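Trans-4-hydroxy-L-proline dehydratase (Clostridioides difficile 70-100-2010, PDB 6VXC) catalyses the glycyl-radical-dependent dehydration of trans-4-hydroxy-L-proline to (S)-1-pyrroline-5-carboxylate in the anaerobic breakdown of hydroxyproline. Local coordinates at residues Ala425-Glu435 against Phe749-Phe758; Gly86-Gly94 against His277-Ile288. All coordinates share one frame; numbering follows the deposited sequence.

Contact 1 of 2, residues Ala425-Glu435 against Phe749-Phe758; sequences AFYNTEAIVQE and FNMDGHHIQF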
loop_
_atom_site.group_PDB
_atom_site.type_symbol
_atom_site.label_atom_id
_atom_site.label_comp_id
_atom_site.label_asym_id
_atom_site.label_seq_id
_atom_site.Cartn_x
_atom_site.Cartn_y
_atom_site.Cartn_z
ATOM N N ALA A 425 11.441 6.887 -2.583
ATOM C CA ALA A 425 10.565 7.903 -3.127
ATOM C C ALA A 425 10.634 9.142 -2.234
ATOM O O ALA A 425 11.048 9.074 -1.074
ATOM C CB ALA A 425 9.127 7.398 -3.217
ATOM N N PHE A 426 10.184 10.266 -2.775
ATOM C CA PHE A 426 10.216 11.552 -2.093
ATOM C C PHE A 426 8.793 12.047 -1.871
ATOM O O PHE A 426 7.997 12.073 -2.810
ATOM C CB PHE A 426 11.019 12.581 -2.912
ATOM C CG PHE A 426 12.441 12.146 -3.226
ATOM C CD1 PHE A 426 12.708 11.327 -4.314
ATOM C CD2 PHE A 426 13.498 12.567 -2.441
ATOM C CE1 PHE A 426 14.011 10.924 -4.607
ATOM C CE2 PHE A 426 14.793 12.174 -2.726
ATOM C CZ PHE A 426 15.055 11.344 -3.808
ATOM N N TYR A 427 8.485 12.468 -0.642
ATOM C CA TYR A 427 7.178 13.000 -0.273
ATOM C C TYR A 427 7.327 14.405 0.293
ATOM O O TYR A 427 8.270 14.681 1.038
ATOM C CB TYR A 427 6.465 12.120 0.775
ATOM C CG TYR A 427 6.276 10.682 0.364
ATOM C CD1 TYR A 427 5.289 10.333 -0.552
ATOM C CD2 TYR A 427 7.065 9.677 0.908
ATOM C CE1 TYR A 427 5.115 9.021 -0.952
ATOM C CE2 TYR A 427 6.902 8.362 0.527
ATOM C CZ TYR A 427 5.920 8.037 -0.407
ATOM O OH TYR A 427 5.757 6.730 -0.774
ATOM N N ASN A 428 6.366 15.272 -0.033
ATOM C CA ASN A 428 6.384 16.687 0.345
ATOM C C ASN A 428 5.729 16.857 1.715
ATOM O O ASN A 428 4.503 16.778 1.843
ATOM C CB ASN A 428 5.674 17.521 -0.718
ATOM C CG ASN A 428 5.683 19.010 -0.411
ATOM O OD1 ASN A 428 6.058 19.428 0.678
ATOM N ND2 ASN A 428 5.302 19.821 -1.398
ATOM N N THR A 429 6.551 17.107 2.735
ATOM C CA THR A 429 6.038 17.248 4.097
ATOM C C THR A 429 4.985 18.345 4.195
ATOM O O THR A 429 3.959 18.170 4.869
ATOM C CB THR A 429 7.184 17.526 5.071
ATOM O OG1 THR A 429 8.055 16.391 5.132
ATOM C CG2 THR A 429 6.649 17.875 6.458
ATOM N N GLU A 430 5.216 19.484 3.546
ATOM C CA GLU A 430 4.238 20.565 3.646
ATOM C C GLU A 430 2.925 20.191 2.974
ATOM O O GLU A 430 1.864 20.592 3.449
ATOM C CB GLU A 430 4.784 21.875 3.071
ATOM C CG GLU A 430 5.632 22.630 4.104
ATOM C CD GLU A 430 6.967 21.944 4.342
ATOM O OE1 GLU A 430 7.699 21.798 3.355
ATOM O OE2 GLU A 430 7.258 21.518 5.487
ATOM N N ALA A 431 2.972 19.425 1.880
ATOM C CA ALA A 431 1.733 18.970 1.263
ATOM C C ALA A 431 0.996 17.996 2.172
ATOM O O ALA A 431 -0.213 18.119 2.385
ATOM C CB ALA A 431 2.023 18.337 -0.101
ATOM N N ILE A 432 1.722 17.036 2.742
ATOM C CA ILE A 432 1.122 16.067 3.663
ATOM C C ILE A 432 0.381 16.775 4.789
ATOM O O ILE A 432 -0.776 16.458 5.096
ATOM C CB ILE A 432 2.203 15.123 4.217
ATOM C CG1 ILE A 432 2.688 14.163 3.120
ATOM C CG2 ILE A 432 1.678 14.400 5.435
ATOM C CD1 ILE A 432 4.009 13.490 3.453
ATOM N N VAL A 433 1.046 17.729 5.440
ATOM C CA VAL A 433 0.424 18.391 6.582
ATOM C C VAL A 433 -0.843 19.119 6.161
ATOM O O VAL A 433 -1.876 19.038 6.838
ATOM C CB VAL A 433 1.414 19.338 7.272
ATOM C CG1 VAL A 433 0.670 20.256 8.246
ATOM C CG2 VAL A 433 2.447 18.523 8.012
ATOM N N GLN A 434 -0.786 19.834 5.035
ATOM C CA GLN A 434 -1.951 20.573 4.564
ATOM C C GLN A 434 -3.064 19.640 4.086
ATOM O O GLN A 434 -4.248 19.909 4.334
ATOM C CB GLN A 434 -1.514 21.563 3.481
ATOM C CG GLN A 434 -0.882 22.829 4.065
ATOM C CD GLN A 434 -0.290 23.757 3.013
ATOM O OE1 GLN A 434 0.287 23.307 2.030
ATOM N NE2 GLN A 434 -0.542 25.045 3.158
ATOM N N GLU A 435 -2.705 18.531 3.430
ATOM C CA GLU A 435 -3.702 17.527 3.072
ATOM C C GLU A 435 -4.444 17.042 4.313
ATOM O O GLU A 435 -5.680 16.955 4.325
ATOM C CB GLU A 435 -3.032 16.354 2.350
ATOM C CG GLU A 435 -2.528 16.662 0.920
ATOM C CD GLU A 435 -1.424 15.706 0.503
ATOM O OE1 GLU A 435 -1.350 14.607 1.099
ATOM O OE2 GLU A 435 -0.609 16.055 -0.385
ATOM N N PHE A 749 8.051 20.375 -5.230
ATOM C CA PHE A 749 7.456 20.523 -3.905
ATOM C C PHE A 749 7.199 21.988 -3.579
ATOM O O PHE A 749 6.250 22.310 -2.850
ATOM C CB PHE A 749 8.343 19.864 -2.841
ATOM C CG PHE A 749 8.368 18.347 -2.903
ATOM C CD1 PHE A 749 7.628 17.655 -3.850
ATOM C CD2 PHE A 749 9.135 17.624 -2.001
ATOM C CE1 PHE A 749 7.650 16.263 -3.904
ATOM C CE2 PHE A 749 9.174 16.236 -2.043
ATOM C CZ PHE A 749 8.430 15.554 -2.996
ATOM N N ASN A 750 7.996 22.895 -4.144
ATOM C CA ASN A 750 7.711 24.299 -3.936
ATOM C C ASN A 750 6.396 24.705 -4.581
ATOM O O ASN A 750 5.806 25.698 -4.159
ATOM C CB ASN A 750 8.846 25.178 -4.487
ATOM C CG ASN A 750 8.899 26.526 -3.802
ATOM O OD1 ASN A 750 9.161 26.600 -2.604
ATOM N ND2 ASN A 750 8.604 27.584 -4.532
ATOM N N MET A 751 5.931 23.966 -5.588
ATOM C CA MET A 751 4.611 24.166 -6.178
ATOM C C MET A 751 3.538 23.294 -5.532
ATOM O O MET A 751 2.433 23.189 -6.082
ATOM C CB MET A 751 4.654 23.891 -7.681
ATOM C CG MET A 751 5.578 24.802 -8.458
ATOM S SD MET A 751 5.570 24.501 -10.230
ATOM C CE MET A 751 6.355 22.914 -10.394
ATOM N N ASP A 752 3.856 22.658 -4.404
ATOM C CA ASP A 752 2.945 21.831 -3.607
ATOM C C ASP A 752 2.615 20.486 -4.248
ATOM O O ASP A 752 1.593 19.890 -3.931
ATOM C CB ASP A 752 1.664 22.608 -3.278
ATOM C CG ASP A 752 1.924 23.763 -2.328
ATOM O OD1 ASP A 752 2.837 23.625 -1.488
ATOM O OD2 ASP A 752 1.277 24.814 -2.457
ATOM N N GLY A 753 3.480 19.983 -5.122
ATOM C CA GLY A 753 3.369 18.602 -5.543
ATOM C C GLY A 753 3.546 17.666 -4.364
ATOM O O GLY A 753 4.197 17.992 -3.387
ATOM N N HIS A 754 2.897 16.508 -4.444
ATOM C CA HIS A 754 2.813 15.576 -3.329
ATOM C C HIS A 754 3.987 14.600 -3.261
ATOM O O HIS A 754 4.514 14.331 -2.176
ATOM C CB HIS A 754 1.494 14.796 -3.424
ATOM C CG HIS A 754 1.349 13.736 -2.387
ATOM N ND1 HIS A 754 1.001 14.007 -1.086
ATOM C CD2 HIS A 754 1.531 12.398 -2.457
ATOM C CE1 HIS A 754 0.949 12.877 -0.401
ATOM N NE2 HIS A 754 1.278 11.887 -1.209
ATOM N N HIS A 755 4.391 14.047 -4.404
ATOM C CA HIS A 755 5.264 12.886 -4.437
ATOM C C HIS A 755 5.977 12.811 -5.778
ATOM O O HIS A 755 5.401 13.144 -6.814
ATOM C CB HIS A 755 4.452 11.606 -4.210
ATOM C CG HIS A 755 5.092 10.372 -4.763
ATOM N ND1 HIS A 755 4.896 9.938 -6.057
ATOM C CD2 HIS A 755 5.928 9.479 -4.188
ATOM C CE1 HIS A 755 5.575 8.822 -6.252
ATOM N NE2 HIS A 755 6.211 8.522 -5.131
ATOM N N ILE A 756 7.218 12.328 -5.754
ATOM C CA ILE A 756 7.928 11.977 -6.977
ATOM C C ILE A 756 8.921 10.867 -6.650
ATOM O O ILE A 756 9.488 10.819 -5.552
ATOM C CB ILE A 756 8.599 13.227 -7.614
ATOM C CG1 ILE A 756 9.073 12.959 -9.053
ATOM C CG2 ILE A 756 9.744 13.766 -6.763
ATOM C CD1 ILE A 756 9.420 14.236 -9.789
ATOM N N GLN A 757 9.131 9.973 -7.618
ATOM C CA GLN A 757 10.082 8.878 -7.477
ATOM C C GLN A 757 10.688 8.593 -8.853
ATOM O O GLN A 757 10.052 8.838 -9.876
ATOM C CB GLN A 757 9.413 7.630 -6.917
ATOM C CG GLN A 757 8.341 7.066 -7.827
ATOM C CD GLN A 757 7.464 6.034 -7.129
ATOM O OE1 GLN A 757 7.305 6.062 -5.904
ATOM N NE2 GLN A 757 6.936 5.086 -7.897
ATOM N N PHE A 758 11.908 8.050 -8.875
ATOM C CA PHE A 758 12.715 8.000 -10.093
ATOM C C PHE A 758 13.129 6.579 -10.475
ATOM O O PHE A 758 13.510 5.772 -9.622
ATOM C CB PHE A 758 13.986 8.856 -9.944
ATOM C CG PHE A 758 13.714 10.291 -9.587
ATOM C CD1 PHE A 758 12.974 11.107 -10.444
ATOM C CD2 PHE A 758 14.198 10.829 -8.396
ATOM C CE1 PHE A 758 12.724 12.438 -10.117
ATOM C CE2 PHE A 758 13.951 12.160 -8.052
ATOM C CZ PHE A 758 13.214 12.969 -8.921
HETATM O O HOH W 1 2.268 25.674 0.504
#

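Contact 2 of 2, residues Gly86-Gly94 against His277-Ile288; sequences GELIVGEKG and HQAIQMYWFVHI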
loop_
_atom_site.group_PDB
_atom_site.type_symbol
_atom_site.label_atom_id
_atom_site.label_comp_id
_atom_site.label_asym_id
_atom_site.label_seq_id
_atom_site.Cartn_x
_atom_site.Cartn_y
_atom_site.Cartn_z
ATOM N N GLY A 86 21.670 -16.246 13.985
ATOM C CA GLY A 86 22.255 -14.930 13.983
ATOM C C GLY A 86 21.304 -13.798 14.296
ATOM O O GLY A 86 21.752 -12.654 14.412
ATOM N N GLU A 87 20.020 -14.077 14.490
ATOM C CA GLU A 87 19.069 -13.003 14.722
ATOM C C GLU A 87 19.353 -12.272 16.024
ATOM O O GLU A 87 19.813 -12.852 17.007
ATOM C CB GLU A 87 17.641 -13.534 14.727
ATOM C CG GLU A 87 17.129 -13.795 13.328
ATOM C CD GLU A 87 15.668 -14.184 13.296
ATOM O OE1 GLU A 87 15.163 -14.758 14.290
ATOM O OE2 GLU A 87 15.023 -13.896 12.260
ATOM N N LEU A 88 19.090 -10.974 16.000
ATOM C CA LEU A 88 18.942 -10.150 17.186
ATOM C C LEU A 88 17.499 -9.736 17.434
ATOM O O LEU A 88 17.115 -9.550 18.588
ATOM C CB LEU A 88 19.821 -8.895 17.077
ATOM C CG LEU A 88 21.353 -9.053 17.084
ATOM C CD1 LEU A 88 22.061 -7.726 16.832
ATOM C CD2 LEU A 88 21.830 -9.644 18.406
ATOM N N ILE A 89 16.702 -9.596 16.373
ATOM C CA ILE A 89 15.262 -9.347 16.446
ATOM C C ILE A 89 14.553 -10.609 15.982
ATOM O O ILE A 89 14.864 -11.125 14.906
ATOM C CB ILE A 89 14.855 -8.149 15.563
ATOM C CG1 ILE A 89 15.625 -6.896 15.965
ATOM C CG2 ILE A 89 13.320 -7.912 15.614
ATOM C CD1 ILE A 89 15.376 -6.464 17.392
ATOM N N VAL A 90 13.562 -11.075 16.752
ATOM C CA VAL A 90 12.922 -12.361 16.484
ATOM C C VAL A 90 11.433 -12.170 16.212
ATOM O O VAL A 90 10.802 -11.207 16.670
ATOM C CB VAL A 90 13.118 -13.370 17.641
ATOM C CG1 VAL A 90 14.606 -13.645 17.886
ATOM C CG2 VAL A 90 12.421 -12.870 18.892
ATOM N N GLY A 91 10.877 -13.124 15.469
ATOM C CA GLY A 91 9.475 -13.132 15.092
ATOM C C GLY A 91 9.278 -13.334 13.597
ATOM O O GLY A 91 9.849 -12.601 12.780
ATOM N N GLU A 92 8.481 -14.335 13.230
ATOM C CA GLU A 92 8.116 -14.624 11.848
ATOM C C GLU A 92 6.599 -14.795 11.778
ATOM O O GLU A 92 5.995 -15.351 12.697
ATOM C CB GLU A 92 8.814 -15.897 11.324
ATOM C CG GLU A 92 10.344 -15.821 11.158
ATOM C CD GLU A 92 10.791 -15.041 9.912
ATOM O OE1 GLU A 92 9.978 -14.898 8.971
ATOM O OE2 GLU A 92 11.962 -14.587 9.876
ATOM N N LYS A 93 5.984 -14.306 10.696
ATOM C CA LYS A 93 4.551 -14.525 10.520
ATOM C C LYS A 93 4.239 -16.008 10.356
ATOM O O LYS A 93 3.327 -16.529 11.000
ATOM C CB LYS A 93 4.026 -13.738 9.319
ATOM C CG LYS A 93 3.962 -12.229 9.509
ATOM C CD LYS A 93 3.521 -11.507 8.229
ATOM C CE LYS A 93 2.056 -11.811 7.881
ATOM N NZ LYS A 93 1.675 -11.365 6.512
ATOM N N GLY A 94 4.986 -16.699 9.494
ATOM C CA GLY A 94 4.763 -18.096 9.189
ATOM C C GLY A 94 5.761 -19.020 9.860
ATOM O O GLY A 94 6.428 -18.657 10.833
ATOM N N HIS A 277 17.191 -1.206 21.357
ATOM C CA HIS A 277 16.993 -2.603 20.986
ATOM C C HIS A 277 15.576 -3.063 21.340
ATOM O O HIS A 277 14.886 -3.678 20.525
ATOM C CB HIS A 277 18.030 -3.452 21.722
ATOM C CG HIS A 277 18.144 -4.859 21.243
ATOM N ND1 HIS A 277 17.074 -5.584 20.772
ATOM C CD2 HIS A 277 19.200 -5.701 21.226
ATOM C CE1 HIS A 277 17.475 -6.800 20.444
ATOM N NE2 HIS A 277 18.762 -6.899 20.720
ATOM N N GLN A 278 15.132 -2.771 22.564
ATOM C CA GLN A 278 13.796 -3.193 22.982
ATOM C C GLN A 278 12.712 -2.484 22.185
ATOM O O GLN A 278 11.657 -3.072 21.937
ATOM C CB GLN A 278 13.589 -2.941 24.476
ATOM C CG GLN A 278 14.377 -3.901 25.331
ATOM C CD GLN A 278 14.520 -3.449 26.766
ATOM O OE1 GLN A 278 13.817 -2.551 27.230
ATOM N NE2 GLN A 278 15.433 -4.073 27.477
ATOM N N ALA A 279 12.946 -1.222 21.809
ATOM C CA ALA A 279 11.971 -0.486 21.010
ATOM C C ALA A 279 11.760 -1.147 19.655
ATOM O O ALA A 279 10.627 -1.244 19.172
ATOM C CB ALA A 279 12.398 0.969 20.849
ATOM N N ILE A 280 12.840 -1.616 19.032
ATOM C CA ILE A 280 12.710 -2.281 17.740
ATOM C C ILE A 280 12.008 -3.623 17.895
ATOM O O ILE A 280 11.145 -3.982 17.085
ATOM C CB ILE A 280 14.087 -2.417 17.059
ATOM C CG1 ILE A 280 14.619 -1.035 16.637
ATOM C CG2 ILE A 280 14.020 -3.413 15.900
ATOM C CD1 ILE A 280 16.033 -1.064 16.131
ATOM N N GLN A 281 12.365 -4.388 18.930
ATOM C CA GLN A 281 11.715 -5.676 19.138
ATOM C C GLN A 281 10.240 -5.504 19.485
ATOM O O GLN A 281 9.402 -6.289 19.030
ATOM C CB GLN A 281 12.443 -6.467 20.231
ATOM C CG GLN A 281 11.848 -7.858 20.531
ATOM C CD GLN A 281 11.989 -8.845 19.371
ATOM O OE1 GLN A 281 13.068 -9.362 19.125
ATOM N NE2 GLN A 281 10.886 -9.130 18.674
ATOM N N MET A 282 9.901 -4.482 20.272
ATOM C CA MET A 282 8.490 -4.195 20.546
ATOM C C MET A 282 7.737 -3.907 19.245
ATOM O O MET A 282 6.673 -4.482 18.993
ATOM C CB MET A 282 8.358 -3.019 21.527
ATOM C CG MET A 282 6.942 -2.421 21.674
ATOM S SD MET A 282 5.745 -3.511 22.514
ATOM C CE MET A 282 5.881 -2.886 24.178
ATOM N N TYR A 283 8.282 -3.034 18.394
ATOM C CA TYR A 283 7.608 -2.771 17.132
ATOM C C TYR A 283 7.401 -4.062 16.353
ATOM O O TYR A 283 6.307 -4.310 15.834
ATOM C CB TYR A 283 8.359 -1.760 16.253
ATOM C CG TYR A 283 7.700 -1.821 14.894
ATOM C CD1 TYR A 283 6.491 -1.178 14.667
ATOM C CD2 TYR A 283 8.188 -2.662 13.906
ATOM C CE1 TYR A 283 5.839 -1.302 13.467
ATOM C CE2 TYR A 283 7.529 -2.798 12.699
ATOM C CZ TYR A 283 6.354 -2.122 12.497
ATOM O OH TYR A 283 5.703 -2.253 11.311
ATOM N N TRP A 284 8.445 -4.900 16.254
ATOM C CA TRP A 284 8.342 -6.074 15.393
ATOM C C TRP A 284 7.333 -7.086 15.927
ATOM O O TRP A 284 6.636 -7.738 15.143
ATOM C CB TRP A 284 9.710 -6.736 15.182
ATOM C CG TRP A 284 9.575 -7.788 14.121
ATOM C CD1 TRP A 284 9.711 -9.135 14.272
ATOM C CD2 TRP A 284 9.195 -7.573 12.751
ATOM N NE1 TRP A 284 9.461 -9.771 13.084
ATOM C CE2 TRP A 284 9.148 -8.836 12.130
ATOM C CE3 TRP A 284 8.910 -6.435 11.990
ATOM C CZ2 TRP A 284 8.809 -8.997 10.789
ATOM C CZ3 TRP A 284 8.581 -6.594 10.647
ATOM C CH2 TRP A 284 8.532 -7.869 10.065
ATOM N N PHE A 285 7.254 -7.253 17.254
ATOM C CA PHE A 285 6.230 -8.123 17.832
ATOM C C PHE A 285 4.831 -7.614 17.498
ATOM O O PHE A 285 3.940 -8.393 17.132
ATOM C CB PHE A 285 6.411 -8.221 19.350
ATOM C CG PHE A 285 7.422 -9.255 19.793
ATOM C CD1 PHE A 285 7.659 -10.399 19.033
ATOM C CD2 PHE A 285 8.113 -9.096 20.992
ATOM C CE1 PHE A 285 8.586 -11.359 19.448
ATOM C CE2 PHE A 285 9.045 -10.054 21.423
ATOM C CZ PHE A 285 9.280 -11.189 20.653
ATOM N N VAL A 286 4.613 -6.309 17.649
ATOM C CA VAL A 286 3.333 -5.713 17.281
ATOM C C VAL A 286 3.055 -5.949 15.798
ATOM O O VAL A 286 1.931 -6.269 15.408
ATOM C CB VAL A 286 3.311 -4.211 17.628
ATOM C CG1 VAL A 286 2.043 -3.554 17.091
ATOM C CG2 VAL A 286 3.455 -3.973 19.128
ATOM N N HIS A 287 4.076 -5.798 14.956
ATOM C CA HIS A 287 3.923 -6.062 13.525
ATOM C C HIS A 287 3.477 -7.503 13.268
ATOM O O HIS A 287 2.482 -7.740 12.577
ATOM C CB HIS A 287 5.252 -5.762 12.815
ATOM C CG HIS A 287 5.220 -5.942 11.331
ATOM N ND1 HIS A 287 5.351 -4.891 10.450
ATOM C CD2 HIS A 287 5.133 -7.059 10.568
ATOM C CE1 HIS A 287 5.303 -5.345 9.212
ATOM N NE2 HIS A 287 5.182 -6.658 9.253
ATOM N N ILE A 288 4.176 -8.476 13.856
ATOM C CA ILE A 288 3.776 -9.874 13.724
ATOM C C ILE A 288 2.345 -10.055 14.208
ATOM O O ILE A 288 1.559 -10.800 13.615
ATOM C CB ILE A 288 4.742 -10.789 14.502
ATOM C CG1 ILE A 288 6.136 -10.744 13.870
ATOM C CG2 ILE A 288 4.224 -12.230 14.539
ATOM C CD1 ILE A 288 6.141 -11.236 12.455
HETATM O O HOH W 2 15.251 -9.516 20.781
#

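Contact 1 of 2, residues Ala425-Glu435 against Phe749-Phe758
An antiparallel strand pairing in the core of the enzyme, joining F426-N428 to H755-F758 inside a mixed sheet, is extended by side-chain bonds between the helix after one strand and the turn before the other. F426 and I756 form the hydrogen-bonded pair: F426 N donates to I756 O (2.9 Å) and I756 N returns a bond to F426 O. Y427 and H755 are the next, non-hydrogen-bonded pair, their side chains running side by side in the same direction, the ring planes oblique at 36°; Y427 CE1 meets H755 CD2 at 3.4 Å. Past them, N428 N donates to H754 O (3.0 Å).

N428 does double duty. As N-cap of helix 429-438 it offers OD1 weakly to the amides of E430 and A431, while ND2 gives G753 O a bond of 2.9 Å lying near the amide plane and F749 O a weaker one. Because CG stands anti to the backbone N (chi1 -179°), the amide slides past F749, whose ring takes N428 CB over its centre at 3.6 Å from the centroid, a CH-pi contact. The turn being gripped is a Schellman motif that ends helix 734-750, with D752 as its positive-phi C-prime residue.

Beyond it, H754 ND1 donates to the syn lone pair of E435 OE2 (2.7 Å), 25° out of the imidazole plane. E435 OE1 bonds T457, H754 NE2 bonds V455 O and Y427 OH bonds C454 O, all within C454-T457, which contains, by similarity, the cysteine radical intermediate C454 and the proton acceptor E456, consistent with second-shell positioning of that loop.

Contact 2 of 2, residues Gly86-Gly94 against His277-Ile288
Q281 and V90 meet through a pair of hydrogen bonds in which a side-chain amide stands in for a neighbouring strand. OE1 of Q281 receives V90 N (3.0 Å) on a lone pair, and NE2 of Q281 donates to V90 O (2.9 Å) with an N-H...O angle of 170°. The bend at chi2 (66°) turns the amide so that both ends address one residue of the loop, and NE2 also lies over the centre of the F285 ring within the helix. A third bond comes from W284, whose NE1 donates to G91 O at 2.9 Å, in the indole plane but 46° above the plane of the carbonyl. Water 2 joins L88 O to Q281 OE1, giving that oxygen a second donor.

Apolar packing fills in around these bonds. I89 sends CD1 to I280 CG2 (3.7 Å), the two side chains crossing at about a right angle, and CG2 to W284 CB. V90 CG2 runs alongside F285, and I288 CD1 lies against the backbone of E92 and K93. The G91 backbone runs along the edge of the W284 indole and beside I288; lacking a side chain, it can sit this close.

Helix 276-293 thus holds the loop 86-94 through directed bonds from Q281 and W284 to the loop's main chain, plus apolar packing, while the charge of E92 is answered by K337 on helix 324-339.

Contacts 1 and 2 illustrate two ways of satisfying buried backbone: mainly strand pairing, with one asparagine amide, in 425-435 against 749-758; side-chain amide and indole groups in 86-94 against 277-288. Their centres lie 31 Å apart and their nearest atoms about 15 Å, so they do not touch, and along the chain contact 2 closes before contact 1 opens. Only contact 1 borders the active site: the side chain of Y427 is about 6 Å from that of C454 and about 7 Å from that of E456, catalytic residues by similarity. It also joins the PFL-like and glycine-radical regions, whereas contact 2 lies wholly within the former, away from the annotated sites.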